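Local coordinates for protein Dok-7 (Mus musculus, PDB 3ML4) that binds phosphoinositides and the receptor tyrosine kinase MuSK as a homodimeric adaptor, inducing MuSK autophosphorylation, and is essential for neuromuscular synapse formation, at residues 83-87 / 150-155. Numbering follows the deposited sequence.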
# COMPACT_ATOMS: atom_id res chain seq x y z
N ALA B 83 -3.77 20.76 4.10
CA ALA B 83 -2.36 20.44 4.13
C ALA B 83 -2.18 18.94 3.92
O ALA B 83 -2.77 18.13 4.64
CB ALA B 83 -1.75 20.87 5.45
N ILE B 84 -1.40 18.59 2.91
CA ILE B 84 -0.86 17.25 2.77
C ILE B 84 0.53 17.30 3.40
O ILE B 84 1.45 17.90 2.86
CB ILE B 84 -0.81 16.77 1.30
CG1 ILE B 84 -2.23 16.49 0.80
CG2 ILE B 84 0.04 15.51 1.14
CD1 ILE B 84 -2.39 16.58 -0.70
N ILE B 85 0.64 16.70 4.58
CA ILE B 85 1.87 16.72 5.36
C ILE B 85 2.77 15.56 4.95
O ILE B 85 2.33 14.41 4.92
CB ILE B 85 1.60 16.68 6.87
CG1 ILE B 85 0.61 17.78 7.27
CG2 ILE B 85 2.91 16.82 7.66
CD1 ILE B 85 -0.16 17.49 8.52
N CYS B 86 4.02 15.88 4.63
CA CYS B 86 4.99 14.88 4.23
C CYS B 86 6.24 15.00 5.08
O CYS B 86 6.48 16.05 5.69
CB CYS B 86 5.34 15.06 2.75
SG CYS B 86 3.91 15.04 1.66
N LEU B 87 7.03 13.93 5.12
CA LEU B 87 8.30 13.96 5.85
C LEU B 87 9.19 15.11 5.37
O LEU B 87 9.81 15.80 6.18
CB LEU B 87 9.03 12.62 5.74
CG LEU B 87 8.35 11.45 6.46
CD1 LEU B 87 8.95 10.11 6.02
CD2 LEU B 87 8.42 11.61 7.98
N PRO B 150 2.52 23.05 8.18
CA PRO B 150 2.96 22.01 9.12
C PRO B 150 4.30 21.38 8.77
O PRO B 150 4.54 21.03 7.61
CB PRO B 150 1.84 20.97 9.05
CG PRO B 150 0.66 21.72 8.57
CD PRO B 150 1.19 22.75 7.63
N THR B 151 5.17 21.26 9.77
CA THR B 151 6.44 20.54 9.63
C THR B 151 6.51 19.42 10.65
O THR B 151 5.99 19.54 11.76
CB THR B 151 7.66 21.48 9.80
OG1 THR B 151 7.61 22.11 11.08
CG2 THR B 151 7.70 22.54 8.71
N VAL B 152 7.17 18.32 10.26
CA VAL B 152 7.29 17.13 11.10
C VAL B 152 8.38 17.33 12.14
O VAL B 152 9.54 17.57 11.79
CB VAL B 152 7.56 15.87 10.23
CG1 VAL B 152 7.96 14.66 11.09
CG2 VAL B 152 6.34 15.54 9.39
N MSE B 153 8.01 17.21 13.41
CA MSE B 153 8.92 17.42 14.54
C MSE B 153 9.24 16.14 15.32
O MSE B 153 10.09 16.16 16.21
CB MSE B 153 8.35 18.47 15.49
CG MSE B 153 6.93 18.19 15.92
SE MSE B 153 6.52 18.87 17.70
CE MSE B 153 4.59 18.68 17.62
N GLY B 154 8.56 15.06 14.98
CA GLY B 154 8.77 13.77 15.64
C GLY B 154 8.12 12.67 14.83
O GLY B 154 7.00 12.83 14.36
N GLN B 155 8.84 11.56 14.66
CA GLN B 155 8.36 10.44 13.85
C GLN B 155 8.77 9.07 14.40
O GLN B 155 9.91 8.87 14.82
CB GLN B 155 8.83 10.57 12.39
CG GLN B 155 10.34 10.59 12.21
CD GLN B 155 10.76 10.66 10.75
OE1 GLN B 155 11.41 11.62 10.33
NE2 GLN B 155 10.38 9.65 9.97
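I85 and P150 meet at the interface between the PH and PTB domains of Dok-7, where strand 81-86 of the PH sheet faces strand 151-157, an outermost strand of the PTB sheet. No hydrogen bond links 83-87 to 150-155; the contact is made mostly by apolar side chains. The two branches of I85 divide the work. CG1 lies beside the backbone N (chi1 -53°) and approaches P150 CB to 3.9 Å, the two side chains crossing at about a right angle, while CG2, anti to that N, reaches V152 CG2 at 4.0 Å. An alanine here would remove both branches and would probably open a gap between strand 81-86 and the P150 and V152 side chains, loosening the domain junction. A83 extends the apolar patch, its CB 4.0 Å from P150 CG; M92 of strand 90-94 touches both residues. V152 places CG1 anti to its N (chi1 169°), which leaves CG2 beside that N and 3.7 Å from the carbonyl oxygen O of C86. At the more exposed end L87 crosses Q155 roughly perpendicularly. There one methyl meets the whole terminal amide: L87 CD2 stands 3.4 Å from Q155 NE2, with Q155 CD and Q155 OE1 slightly farther off.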